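Local coordinates for protein arylsulfatase (Pseudoalteromonas sp. MB47, PDB 7AJ0) that probably hydrolyses sulfate esters of the algal polysaccharide fucoidan as a calcium-binding, exo-acting sulfatase that assembles into a hexamer, at residues His272-Tyr276 / Asn329-Asp335; Asn372-Asp376 / Gln405-Leu409; Arg418-Tyr422 / Leu432-Asp436. Residue numbers count along the deposited sequence, not the author numbering.

Contact 1. Residues His272-Tyr276 / Asn329-Asp335; sequences HNDNY and NEDTWPD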
ATOM      1  N   HIS A 272     -28.888 -12.982  -4.677  1.00 22.95           N
ATOM      2  CA  HIS A 272     -28.639 -12.131  -3.523  1.00 23.17           C
ATOM      3  C   HIS A 272     -28.394 -12.986  -2.284  1.00 23.56           C
ATOM      4  O   HIS A 272     -28.981 -14.058  -2.116  1.00 23.75           O
ATOM      5  CB  HIS A 272     -29.825 -11.197  -3.285  1.00 23.32           C
ATOM      6  CG  HIS A 272     -29.462  -9.919  -2.595  1.00 23.44           C
ATOM      7  ND1 HIS A 272     -29.079  -9.866  -1.272  1.00 23.81           N
ATOM      8  CD2 HIS A 272     -29.435  -8.642  -3.046  1.00 23.30           C
ATOM      9  CE1 HIS A 272     -28.828  -8.612  -0.939  1.00 23.88           C
ATOM     10  NE2 HIS A 272     -29.034  -7.850  -1.998  1.00 23.58           N
ATOM     11  N   ASN A 273     -27.515 -12.505  -1.411  1.00 23.71           N
ATOM     12  CA  ASN A 273     -27.285 -13.188  -0.142  1.00 24.16           C
ATOM     13  C   ASN A 273     -28.475 -12.969   0.787  1.00 24.57           C
ATOM     14  O   ASN A 273     -29.178 -11.960   0.692  1.00 24.55           O
ATOM     15  CB  ASN A 273     -26.005 -12.675   0.515  1.00 28.25           C
ATOM     16  CG  ASN A 273     -26.213 -11.370   1.262  1.00 24.47           C
ATOM     17  OD1 ASN A 273     -26.436 -10.322   0.656  1.00 24.23           O
ATOM     18  ND2 ASN A 273     -26.134 -11.427   2.586  1.00 24.97           N
ATOM     19  N   ASP A 274     -28.717 -13.925   1.686  1.00 24.99           N
ATOM     20  CA  ASP A 274     -27.987 -15.185   1.786  1.00 28.21           C
ATOM     21  C   ASP A 274     -28.680 -16.230   0.918  1.00 24.95           C
ATOM     22  O   ASP A 274     -29.886 -16.445   1.045  1.00 25.15           O
ATOM     23  CB  ASP A 274     -27.926 -15.640   3.244  1.00 25.69           C
ATOM     24  CG  ASP A 274     -27.340 -14.578   4.155  1.00 35.65           C
ATOM     25  OD1 ASP A 274     -26.185 -14.162   3.914  1.00 25.69           O
ATOM     26  OD2 ASP A 274     -28.039 -14.142   5.096  1.00 27.72           O
ATOM     27  N   ASN A 275     -27.918 -16.876   0.038  1.00 24.66           N
ATOM     28  CA  ASN A 275     -28.496 -17.796  -0.930  1.00 24.53           C
ATOM     29  C   ASN A 275     -28.883 -19.111  -0.270  1.00 25.00           C
ATOM     30  O   ASN A 275     -28.065 -19.744   0.404  1.00 25.27           O
ATOM     31  CB  ASN A 275     -27.516 -18.057  -2.074  1.00 24.16           C
ATOM     32  CG  ASN A 275     -27.549 -16.972  -3.119  1.00 23.70           C
ATOM     33  OD1 ASN A 275     -28.490 -16.887  -3.908  1.00 29.34           O
ATOM     34  ND2 ASN A 275     -26.522 -16.131  -3.134  1.00 23.51           N
ATOM     35  N   TYR A 276     -30.133 -19.523  -0.477  1.00 25.14           N
ATOM     36  CA  TYR A 276     -30.648 -20.800   0.016  1.00 25.60           C
ATOM     37  C   TYR A 276     -31.427 -21.464  -1.109  1.00 25.49           C
ATOM     38  O   TYR A 276     -32.641 -21.259  -1.248  1.00 25.58           O
ATOM     39  CB  TYR A 276     -31.505 -20.604   1.262  1.00 26.10           C
ATOM     40  CG  TYR A 276     -30.677 -20.441   2.510  1.00 26.42           C
ATOM     41  CD1 TYR A 276     -30.269 -21.548   3.239  1.00 26.87           C
ATOM     42  CD2 TYR A 276     -30.283 -19.185   2.948  1.00 26.31           C
ATOM     43  CE1 TYR A 276     -29.503 -21.410   4.374  1.00 27.22           C
ATOM     44  CE2 TYR A 276     -29.514 -19.037   4.084  1.00 26.65           C
ATOM     45  CZ  TYR A 276     -29.127 -20.152   4.793  1.00 27.11           C
ATOM     46  OH  TYR A 276     -28.361 -20.011   5.925  1.00 27.50           O
ATOM     47  N   ASN A 329     -21.857  -9.023  -5.755  1.00 22.21           N
ATOM     48  CA  ASN A 329     -21.708  -8.523  -4.390  1.00 30.87           C
ATOM     49  C   ASN A 329     -20.521  -9.242  -3.760  1.00 22.76           C
ATOM     50  O   ASN A 329     -20.672 -10.254  -3.074  1.00 22.97           O
ATOM     51  CB  ASN A 329     -22.984  -8.746  -3.589  1.00 31.55           C
ATOM     52  CG  ASN A 329     -22.925  -8.112  -2.215  1.00 23.13           C
ATOM     53  OD1 ASN A 329     -21.862  -7.691  -1.760  1.00 32.43           O
ATOM     54  ND2 ASN A 329     -24.069  -8.044  -1.545  1.00 24.38           N
ATOM     55  N   GLU A 330     -19.321  -8.712  -3.996  1.00 22.75           N
ATOM     56  CA  GLU A 330     -18.123  -9.328  -3.440  1.00 23.01           C
ATOM     57  C   GLU A 330     -18.052  -9.201  -1.924  1.00 23.45           C
ATOM     58  O   GLU A 330     -17.308  -9.955  -1.288  1.00 27.32           O
ATOM     59  CB  GLU A 330     -16.875  -8.703  -4.065  1.00 22.96           C
ATOM     60  CG  GLU A 330     -16.819  -8.814  -5.578  1.00 22.60           C
ATOM     61  CD  GLU A 330     -15.435  -8.529  -6.132  1.00 50.47           C
ATOM     62  OE1 GLU A 330     -14.768  -7.600  -5.628  1.00 46.80           O
ATOM     63  OE2 GLU A 330     -15.009  -9.243  -7.067  1.00 49.56           O
ATOM     64  N   ASP A 331     -18.811  -8.276  -1.330  1.00 31.36           N
ATOM     65  CA  ASP A 331     -18.713  -8.054   0.108  1.00 24.03           C
ATOM     66  C   ASP A 331     -19.208  -9.251   0.908  1.00 24.29           C
ATOM     67  O   ASP A 331     -18.775  -9.449   2.049  1.00 24.75           O
ATOM     68  CB  ASP A 331     -19.506  -6.809   0.509  1.00 24.13           C
ATOM     69  CG  ASP A 331     -18.897  -5.534  -0.030  1.00 25.73           C
ATOM     70  OD1 ASP A 331     -19.023  -5.287  -1.250  1.00 23.61           O
ATOM     71  OD2 ASP A 331     -18.294  -4.780   0.766  1.00 24.38           O
ATOM     72  N   THR A 332     -20.117 -10.047   0.344  1.00 24.06           N
ATOM     73  CA  THR A 332     -20.664 -11.207   1.032  1.00 24.33           C
ATOM     74  C   THR A 332     -19.981 -12.504   0.613  1.00 24.31           C
ATOM     75  O   THR A 332     -20.557 -13.584   0.780  1.00 24.43           O
ATOM     76  CB  THR A 332     -22.175 -11.306   0.796  1.00 24.21           C
ATOM     77  OG1 THR A 332     -22.455 -11.346  -0.608  1.00 23.73           O
ATOM     78  CG2 THR A 332     -22.885 -10.118   1.415  1.00 24.38           C
ATOM     79  N   TRP A 333     -18.768 -12.416   0.078  1.00 24.21           N
ATOM     80  CA  TRP A 333     -18.024 -13.604  -0.312  1.00 24.26           C
ATOM     81  C   TRP A 333     -17.964 -14.585   0.860  1.00 24.77           C
ATOM     82  O   TRP A 333     -17.787 -14.161   2.010  1.00 25.15           O
ATOM     83  CB  TRP A 333     -16.611 -13.206  -0.759  1.00 24.24           C
ATOM     84  CG  TRP A 333     -15.852 -14.328  -1.371  1.00 24.29           C
ATOM     85  CD1 TRP A 333     -15.776 -14.643  -2.698  1.00 23.96           C
ATOM     86  CD2 TRP A 333     -15.077 -15.313  -0.679  1.00 24.75           C
ATOM     87  NE1 TRP A 333     -14.997 -15.763  -2.873  1.00 27.04           N
ATOM     88  CE2 TRP A 333     -14.556 -16.192  -1.648  1.00 24.69           C
ATOM     89  CE3 TRP A 333     -14.771 -15.535   0.666  1.00 25.27           C
ATOM     90  CZ2 TRP A 333     -13.745 -17.272  -1.316  1.00 25.13           C
ATOM     91  CZ3 TRP A 333     -13.966 -16.608   0.995  1.00 25.70           C
ATOM     92  CH2 TRP A 333     -13.462 -17.463   0.008  1.00 26.65           C
ATOM     93  N   PRO A 334     -18.090 -15.902   0.617  1.00 24.85           N
ATOM     94  CA  PRO A 334     -18.167 -16.597  -0.672  1.00 24.53           C
ATOM     95  C   PRO A 334     -19.569 -16.733  -1.253  1.00 24.25           C
ATOM     96  O   PRO A 334     -19.762 -17.502  -2.192  1.00 30.18           O
ATOM     97  CB  PRO A 334     -17.604 -17.986  -0.337  1.00 24.95           C
ATOM     98  CG  PRO A 334     -18.059 -18.210   1.069  1.00 25.40           C
ATOM     99  CD  PRO A 334     -18.072 -16.852   1.747  1.00 25.40           C
ATOM    100  N   ASP A 335     -20.534 -16.003  -0.705  1.00 24.23           N
ATOM    101  CA  ASP A 335     -21.882 -15.966  -1.272  1.00 23.99           C
ATOM    102  C   ASP A 335     -21.966 -14.853  -2.320  1.00 23.53           C
ATOM    103  O   ASP A 335     -22.717 -13.886  -2.196  1.00 24.98           O
ATOM    104  CB  ASP A 335     -22.912 -15.781  -0.165  1.00 24.29           C
ATOM    105  CG  ASP A 335     -24.298 -16.247  -0.575  1.00 37.87           C
ATOM    106  OD1 ASP A 335     -24.470 -16.649  -1.746  1.00 29.28           O
ATOM    107  OD2 ASP A 335     -25.214 -16.216   0.275  1.00 24.51           O
TER
HETATM  108  O   HOH W   1     -26.041 -10.106  -2.762  1.00 22.07           O
HETATM  109  O   HOH W   2     -24.386 -15.689   2.720  1.00 32.56           O
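Both carboxylate oxygens of Asp-335 are engaged by Asn-275. The backbone N of Asn-275 donates to OD2 of Asp-335 at 2.8 Å (169° at the hydrogen), and its side-chain ND2 donates to OD1 of Asp-335 at 2.5 Å (165°), so one residue holds the carboxylate by two nearly straight bonds. Water 2 adds a link, donating at 2.6 Å both to OD2 of Asp-335 and to OD1 of Asp-274. OD1 of Asp-274 and OD2 of Asp-335 lie only 4.3 Å apart, and the shared water sits between like charges. Asp-274 has further partners outside, Tyr-195 and Thr-187 at OD2 and Gln-194 at OD1. Water 1 makes a second bridge, accepting from N of Asn-273 and from ND2 of Asn-329, each at 3.1 Å.

The loops hold their own shapes too. A cis peptide precedes Asp-274, ND1 of His-272 donates to O of Asn-273 at 2.9 Å, and OG1 of Thr-332 donates to O of Asp-335 at 3.0 Å. Packing is modest: CG of Asn-273 meets CG2 of Thr-332 at 3.6 Å, within 233 Å² of buried surface.

Arg-193 of a neighbouring subunit hydrogen-bonds O of Asn-275. With His-272 touching the calcium ligands Asp-60 and Asp-61, this polar, water-bridged chemistry implies two loops fixed by directional bonds beside the metal site, at a subunit interface.

Contact 2. Residues Asn372-Asp376 / Gln405-Leu409; sequences NGLMD and QTAFL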
ATOM      1  N   ASN A 372     -21.135  -5.613 -29.220  1.00 22.25           N
ATOM      2  CA  ASN A 372     -20.553  -4.805 -28.159  1.00 22.04           C
ATOM      3  C   ASN A 372     -21.129  -3.392 -28.116  1.00 22.02           C
ATOM      4  O   ASN A 372     -20.547  -2.512 -27.473  1.00 21.94           O
ATOM      5  CB  ASN A 372     -19.032  -4.752 -28.325  1.00 22.19           C
ATOM      6  CG  ASN A 372     -18.312  -4.393 -27.037  1.00 21.99           C
ATOM      7  OD1 ASN A 372     -18.789  -4.689 -25.942  1.00 21.74           O
ATOM      8  ND2 ASN A 372     -17.155  -3.755 -27.165  1.00 22.15           N
ATOM      9  N   GLY A 373     -22.262  -3.161 -28.778  1.00 22.13           N
ATOM     10  CA  GLY A 373     -22.857  -1.838 -28.774  1.00 22.17           C
ATOM     11  C   GLY A 373     -23.412  -1.461 -27.413  1.00 21.92           C
ATOM     12  O   GLY A 373     -23.900  -2.300 -26.656  1.00 21.74           O
ATOM     13  N   LEU A 374     -23.342  -0.169 -27.105  1.00 21.97           N
ATOM     14  CA  LEU A 374     -23.732   0.302 -25.785  1.00 21.80           C
ATOM     15  C   LEU A 374     -25.235   0.158 -25.580  1.00 21.80           C
ATOM     16  O   LEU A 374     -26.037   0.497 -26.451  1.00 22.01           O
ATOM     17  CB  LEU A 374     -23.328   1.764 -25.600  1.00 21.94           C
ATOM     18  CG  LEU A 374     -21.834   2.086 -25.641  1.00 21.99           C
ATOM     19  CD1 LEU A 374     -21.614   3.560 -25.295  1.00 22.15           C
ATOM     20  CD2 LEU A 374     -21.048   1.188 -24.705  1.00 21.76           C
ATOM     21  N   MET A 375     -25.616  -0.352 -24.408  1.00 21.61           N
ATOM     22  CA  MET A 375     -27.022  -0.479 -24.050  1.00 21.64           C
ATOM     23  C   MET A 375     -27.160  -0.353 -22.540  1.00 21.52           C
ATOM     24  O   MET A 375     -26.239  -0.679 -21.788  1.00 21.36           O
ATOM     25  CB  MET A 375     -27.613  -1.805 -24.535  1.00 25.58           C
ATOM     26  CG  MET A 375     -29.099  -1.939 -24.251  1.00 22.53           C
ATOM     27  SD  MET A 375     -29.962  -2.983 -25.435  1.00 29.52           S
ATOM     28  CE  MET A 375     -31.584  -3.083 -24.674  1.00 26.20           C
ATOM     29  N   ASP A 376     -28.328   0.121 -22.110  1.00 29.15           N
ATOM     30  CA  ASP A 376     -28.602   0.482 -20.727  1.00 21.64           C
ATOM     31  C   ASP A 376     -29.862  -0.235 -20.266  1.00 21.69           C
ATOM     32  O   ASP A 376     -30.664  -0.701 -21.077  1.00 21.79           O
ATOM     33  CB  ASP A 376     -28.767   2.011 -20.599  1.00 21.88           C
ATOM     34  CG  ASP A 376     -28.640   2.510 -19.171  1.00 41.77           C
ATOM     35  OD1 ASP A 376     -29.438   2.089 -18.306  1.00 44.19           O
ATOM     36  OD2 ASP A 376     -27.738   3.336 -18.914  1.00 51.63           O
ATOM     37  N   GLN A 405     -34.126   0.882 -28.496  1.00 23.54           N
ATOM     38  CA  GLN A 405     -33.087   0.102 -29.156  1.00 23.36           C
ATOM     39  C   GLN A 405     -33.661  -0.980 -30.067  1.00 23.56           C
ATOM     40  O   GLN A 405     -32.951  -1.925 -30.424  1.00 23.42           O
ATOM     41  CB  GLN A 405     -32.162  -0.533 -28.114  1.00 22.91           C
ATOM     42  CG  GLN A 405     -31.355   0.460 -27.293  1.00 22.74           C
ATOM     43  CD  GLN A 405     -30.149   0.996 -28.040  1.00 22.76           C
ATOM     44  OE1 GLN A 405     -30.100   0.963 -29.269  1.00 26.53           O
ATOM     45  NE2 GLN A 405     -29.161   1.484 -27.298  1.00 22.56           N
ATOM     46  N   THR A 406     -34.933  -0.864 -30.450  1.00 23.93           N
ATOM     47  CA  THR A 406     -35.536  -1.881 -31.305  1.00 24.18           C
ATOM     48  C   THR A 406     -34.763  -2.037 -32.610  1.00 24.35           C
ATOM     49  O   THR A 406     -34.562  -3.158 -33.091  1.00 24.37           O
ATOM     50  CB  THR A 406     -36.999  -1.530 -31.582  1.00 24.64           C
ATOM     51  OG1 THR A 406     -37.741  -1.576 -30.356  1.00 24.53           O
ATOM     52  CG2 THR A 406     -37.608  -2.505 -32.577  1.00 24.99           C
ATOM     53  N   ALA A 407     -34.319  -0.922 -33.199  1.00 24.52           N
ATOM     54  CA  ALA A 407     -33.509  -0.987 -34.409  1.00 24.72           C
ATOM     55  C   ALA A 407     -32.147  -1.619 -34.158  1.00 30.84           C
ATOM     56  O   ALA A 407     -31.522  -2.123 -35.097  1.00 26.49           O
ATOM     57  CB  ALA A 407     -33.323   0.415 -34.993  1.00 25.01           C
ATOM     58  N   PHE A 408     -31.672  -1.597 -32.914  1.00 28.80           N
ATOM     59  CA  PHE A 408     -30.396  -2.218 -32.574  1.00 23.57           C
ATOM     60  C   PHE A 408     -30.555  -3.716 -32.351  1.00 23.76           C
ATOM     61  O   PHE A 408     -29.731  -4.507 -32.825  1.00 23.47           O
ATOM     62  CB  PHE A 408     -29.822  -1.519 -31.339  1.00 23.21           C
ATOM     63  CG  PHE A 408     -28.615  -2.187 -30.747  1.00 22.88           C
ATOM     64  CD1 PHE A 408     -27.486  -2.431 -31.513  1.00 28.42           C
ATOM     65  CD2 PHE A 408     -28.597  -2.537 -29.405  1.00 22.53           C
ATOM     66  CE1 PHE A 408     -26.370  -3.032 -30.956  1.00 22.72           C
ATOM     67  CE2 PHE A 408     -27.485  -3.136 -28.841  1.00 26.98           C
ATOM     68  CZ  PHE A 408     -26.369  -3.384 -29.617  1.00 22.37           C
ATOM     69  N   LEU A 409     -31.625  -4.124 -31.664  1.00 23.40           N
ATOM     70  CA  LEU A 409     -31.810  -5.530 -31.329  1.00 23.31           C
ATOM     71  C   LEU A 409     -32.304  -6.358 -32.511  1.00 23.72           C
ATOM     72  O   LEU A 409     -32.028  -7.561 -32.569  1.00 25.28           O
ATOM     73  CB  LEU A 409     -32.798  -5.664 -30.167  1.00 23.17           C
ATOM     74  CG  LEU A 409     -32.363  -5.099 -28.815  1.00 22.80           C
ATOM     75  CD1 LEU A 409     -33.510  -5.153 -27.815  1.00 22.79           C
ATOM     76  CD2 LEU A 409     -31.157  -5.850 -28.278  1.00 30.61           C
TER
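A methionine sulfur lies in the plane of a phenylalanine ring. SD of Met-375 is 5.4 Å from the centroid of the Phe-408 ring and 90° off the ring normal, a Met-aromatic contact made at the ring edge, with CE2 of Phe-408 the closest atom at 4.2 Å. The same sulfur is 4.2 Å from CD2 of Leu-409 and 4.2 Å from CG of Gln-405, so the extended Met-375 side chain (all three chi angles t) ends among three residues of the 405-409 segment.

Gly-373 makes another close approach, its CA 3.9 Å from CZ of Phe-408. A CB built there would come within 2.9 Å of CZ of Phe-408, a clash, so the ring can sit this near the backbone because no side chain intervenes. The nearest CA pairs, Gly-373 with Phe-408 at 8.5 Å and Met-375 with Gln-405 at 7.9 Å, show that side chains fill the gap between the backbones.

Gln-405 occupies the N-cap position of helix 406-409, and its O accepts from N of Leu-409 at 2.9 Å. Its amide end is held elsewhere: OE1 accepts from N of Arg-417, and NE2 is bonded to Ser-416.

Met-375 bonds through its backbone to Ser-95 and Tyr-97, which sets the short strand 375-376 parallel to strand 91-97. Leu-93 of that strand touches both Met-375 and Phe-408, Leu-91 touches Leu-409, Ile-380 of helix 377-387 packs on Met-375, and helix 31-48 meets Thr-406 and Ala-407.

Contact 3. Residues Arg418-Tyr422 / Leu432-Asp436; sequences RQVVY and LRWLD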
ATOM      1  N   ARG A 418     -27.416   4.237 -28.774  1.00 23.08           N
ATOM      2  CA  ARG A 418     -26.932   4.935 -27.590  1.00 22.95           C
ATOM      3  C   ARG A 418     -25.482   5.339 -27.805  1.00 22.96           C
ATOM      4  O   ARG A 418     -24.643   4.505 -28.164  1.00 22.82           O
ATOM      5  CB  ARG A 418     -27.057   4.059 -26.343  1.00 22.59           C
ATOM      6  CG  ARG A 418     -26.423   4.661 -25.098  1.00 22.48           C
ATOM      7  CD  ARG A 418     -26.731   3.841 -23.852  1.00 22.21           C
ATOM      8  NE  ARG A 418     -28.121   3.983 -23.424  1.00 22.33           N
ATOM      9  CZ  ARG A 418     -28.587   5.010 -22.720  1.00 22.53           C
ATOM     10  NH1 ARG A 418     -29.865   5.052 -22.376  1.00 27.03           N
ATOM     11  NH2 ARG A 418     -27.778   5.998 -22.364  1.00 22.62           N
ATOM     12  N   GLN A 419     -25.191   6.617 -27.577  1.00 23.16           N
ATOM     13  CA  GLN A 419     -23.853   7.149 -27.782  1.00 23.25           C
ATOM     14  C   GLN A 419     -23.024   7.159 -26.508  1.00 23.02           C
ATOM     15  O   GLN A 419     -21.798   7.020 -26.577  1.00 22.99           O
ATOM     16  CB  GLN A 419     -23.947   8.571 -28.342  1.00 23.69           C
ATOM     17  CG  GLN A 419     -22.653   9.104 -28.909  1.00 23.90           C
ATOM     18  CD  GLN A 419     -22.833  10.442 -29.600  1.00 26.65           C
ATOM     19  OE1 GLN A 419     -22.269  10.678 -30.669  1.00 27.38           O
ATOM     20  NE2 GLN A 419     -23.618  11.325 -28.992  1.00 24.55           N
ATOM     21  N   VAL A 420     -23.658   7.318 -25.349  1.00 22.91           N
ATOM     22  CA  VAL A 420     -22.945   7.462 -24.088  1.00 22.78           C
ATOM     23  C   VAL A 420     -23.738   6.785 -22.980  1.00 22.54           C
ATOM     24  O   VAL A 420     -24.973   6.774 -22.989  1.00 22.60           O
ATOM     25  CB  VAL A 420     -22.701   8.950 -23.733  1.00 23.11           C
ATOM     26  CG1 VAL A 420     -21.975   9.067 -22.402  1.00 23.02           C
ATOM     27  CG2 VAL A 420     -21.922   9.654 -24.835  1.00 23.40           C
ATOM     28  N   VAL A 421     -23.014   6.209 -22.025  1.00 22.33           N
ATOM     29  CA  VAL A 421     -23.588   5.697 -20.788  1.00 22.17           C
ATOM     30  C   VAL A 421     -23.099   6.591 -19.659  1.00 22.32           C
ATOM     31  O   VAL A 421     -21.892   6.826 -19.526  1.00 22.35           O
ATOM     32  CB  VAL A 421     -23.195   4.231 -20.536  1.00 21.86           C
ATOM     33  CG1 VAL A 421     -23.703   3.770 -19.176  1.00 21.75           C
ATOM     34  CG2 VAL A 421     -23.745   3.342 -21.638  1.00 21.77           C
ATOM     35  N   TYR A 422     -24.032   7.102 -18.863  1.00 22.47           N
ATOM     36  CA  TYR A 422     -23.712   7.966 -17.735  1.00 22.69           C
ATOM     37  C   TYR A 422     -23.866   7.180 -16.442  1.00 22.54           C
ATOM     38  O   TYR A 422     -24.894   6.532 -16.218  1.00 26.72           O
ATOM     39  CB  TYR A 422     -24.612   9.200 -17.724  1.00 23.07           C
ATOM     40  CG  TYR A 422     -24.432  10.056 -18.951  1.00 23.28           C
ATOM     41  CD1 TYR A 422     -23.378  10.952 -19.047  1.00 23.50           C
ATOM     42  CD2 TYR A 422     -25.309   9.957 -20.022  1.00 23.32           C
ATOM     43  CE1 TYR A 422     -23.204  11.728 -20.170  1.00 23.74           C
ATOM     44  CE2 TYR A 422     -25.147  10.733 -21.147  1.00 23.57           C
ATOM     45  CZ  TYR A 422     -24.092  11.616 -21.218  1.00 23.78           C
ATOM     46  OH  TYR A 422     -23.922  12.392 -22.340  1.00 28.71           O
ATOM     47  N   LEU A 432     -18.532   8.252 -17.194  1.00 22.80           N
ATOM     48  CA  LEU A 432     -19.305   7.987 -18.398  1.00 22.67           C
ATOM     49  C   LEU A 432     -18.480   7.084 -19.301  1.00 22.50           C
ATOM     50  O   LEU A 432     -17.260   6.972 -19.153  1.00 22.56           O
ATOM     51  CB  LEU A 432     -19.686   9.278 -19.130  1.00 22.99           C
ATOM     52  CG  LEU A 432     -18.560  10.151 -19.684  1.00 23.28           C
ATOM     53  CD1 LEU A 432     -18.086   9.684 -21.051  1.00 23.22           C
ATOM     54  CD2 LEU A 432     -19.014  11.607 -19.743  1.00 23.69           C
ATOM     55  N   ARG A 433     -19.163   6.425 -20.235  1.00 22.34           N
ATOM     56  CA  ARG A 433     -18.503   5.665 -21.282  1.00 22.27           C
ATOM     57  C   ARG A 433     -18.938   6.201 -22.639  1.00 22.44           C
ATOM     58  O   ARG A 433     -20.130   6.420 -22.876  1.00 22.45           O
ATOM     59  CB  ARG A 433     -18.805   4.168 -21.216  1.00 23.29           C
ATOM     60  CG  ARG A 433     -18.152   3.420 -22.376  1.00 26.24           C
ATOM     61  CD  ARG A 433     -18.305   1.919 -22.299  1.00 21.74           C
ATOM     62  NE  ARG A 433     -17.866   1.303 -23.549  1.00 24.85           N
ATOM     63  CZ  ARG A 433     -17.828  -0.005 -23.774  1.00 21.73           C
ATOM     64  NH1 ARG A 433     -18.198  -0.852 -22.827  1.00 21.52           N
ATOM     65  NH2 ARG A 433     -17.417  -0.464 -24.948  1.00 32.13           N
ATOM     66  N   TRP A 434     -17.968   6.378 -23.529  1.00 22.62           N
ATOM     67  CA  TRP A 434     -18.207   6.881 -24.879  1.00 22.86           C
ATOM     68  C   TRP A 434     -17.299   6.100 -25.814  1.00 22.90           C
ATOM     69  O   TRP A 434     -16.082   6.058 -25.608  1.00 22.99           O
ATOM     70  CB  TRP A 434     -17.939   8.381 -24.953  1.00 23.22           C
ATOM     71  CG  TRP A 434     -17.875   8.915 -26.338  1.00 23.55           C
ATOM     72  CD1 TRP A 434     -18.785   8.723 -27.334  1.00 23.60           C
ATOM     73  CD2 TRP A 434     -16.849   9.748 -26.885  1.00 23.92           C
ATOM     74  NE1 TRP A 434     -18.383   9.375 -28.471  1.00 23.99           N
ATOM     75  CE2 TRP A 434     -17.198  10.015 -28.223  1.00 24.19           C
ATOM     76  CE3 TRP A 434     -15.668  10.292 -26.375  1.00 24.11           C
ATOM     77  CZ2 TRP A 434     -16.409  10.801 -29.056  1.00 24.64           C
ATOM     78  CZ3 TRP A 434     -14.886  11.072 -27.203  1.00 24.54           C
ATOM     79  CH2 TRP A 434     -15.260  11.320 -28.530  1.00 24.80           C
ATOM     80  N   LEU A 435     -17.889   5.479 -26.832  1.00 22.90           N
ATOM     81  CA  LEU A 435     -17.167   4.559 -27.714  1.00 22.96           C
ATOM     82  C   LEU A 435     -16.664   3.435 -26.811  1.00 22.68           C
ATOM     83  O   LEU A 435     -17.471   2.829 -26.087  1.00 22.40           O
ATOM     84  CB  LEU A 435     -16.098   5.310 -28.492  1.00 23.35           C
ATOM     85  CG  LEU A 435     -16.587   6.482 -29.348  1.00 32.87           C
ATOM     86  CD1 LEU A 435     -15.421   7.357 -29.802  1.00 24.40           C
ATOM     87  CD2 LEU A 435     -17.376   5.973 -30.548  1.00 23.79           C
ATOM     88  N   ASP A 436     -15.369   3.134 -26.797  1.00 22.80           N
ATOM     89  CA  ASP A 436     -14.803   2.122 -25.918  1.00 22.61           C
ATOM     90  C   ASP A 436     -13.910   2.747 -24.850  1.00 22.67           C
ATOM     91  O   ASP A 436     -12.978   2.109 -24.358  1.00 22.69           O
ATOM     92  CB  ASP A 436     -14.035   1.090 -26.743  1.00 22.77           C
ATOM     93  CG  ASP A 436     -14.909   0.422 -27.797  1.00 30.29           C
ATOM     94  OD1 ASP A 436     -16.093   0.144 -27.507  1.00 31.96           O
ATOM     95  OD2 ASP A 436     -14.415   0.180 -28.918  1.00 39.53           O
TER
HETATM   96  O   HOH W   3     -19.733   9.187 -31.141  1.00 23.77           O
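Two backbone hydrogen bonds join segments 418-422 and 432-436, both in the hydrogen-bonded pair Val-421 with Arg-433: N of Val-421 donates to O of Arg-433 at 3.0 Å (162°), and N of Arg-433 donates to O of Val-421 at 2.8 Å (157°). The same carbonyls also receive CA-H...O contacts, O of Arg-433 from CA of Val-420 at 3.2 Å and O of Val-421 from CA of Leu-432 at 3.1 Å.

Each guanidinium nitrogen of Arg-433 has a partner. NE donates to O of Leu-435 at 3.0 Å, NH2 forms a salt bridge with OD1 of Asp-436 at 2.9 Å, and NH1 bonds to Tyr-97 OH. Asp-436 OD2 is taken by Asn-471. Arg-418 behaves similarly: NH2 donates to O of Val-420 at 3.0 Å, while NH1 makes a salt bridge to Asp-379. Water 3 accepts from NE1 of Trp-434 and donates to OE1 of Gln-419, each at 3.0 Å; this OE1 also accepts from N of Asp-16.

Val-420, Tyr-422, Leu-432 and Trp-434 share one face, with CG1 of Val-420 and CD1 of Tyr-422 at 4.0 and 4.1 Å from CB of Leu-432. Phe-495 of helix 489-505 meets the Trp-434 ring edge-to-face.

Segments 420-422 and 432-434, axes 4.6 Å and directions 174° apart, belong to the antiparallel beta hairpin 420-425/428-434, which begins the four-stranded sheet typical of the C-terminal part of sulfatases.

Overall arrangement
Following the chain from the N terminus, contact 1 comes first, closing a 52-residue excursion that includes helix 290-311 and strand 318-324; it joins the loops after strands 262-267 and 318-324 of the large mixed sheet. Contact 2 then brings helix 406-409 back to the strand 375-376 region after helix 377-387, and contact 3 closes the short 420-434 hairpin. The three follow in series, with no nesting or crossing. Contacts 2 and 3 touch, through Leu-374 on Arg-433 and Asp-376 on Arg-418, with centres 12 Å apart, tying the edge of the mixed sheet to the four-stranded sheet. Contact 1 is remote, its centre about 31 and 30 Å from theirs.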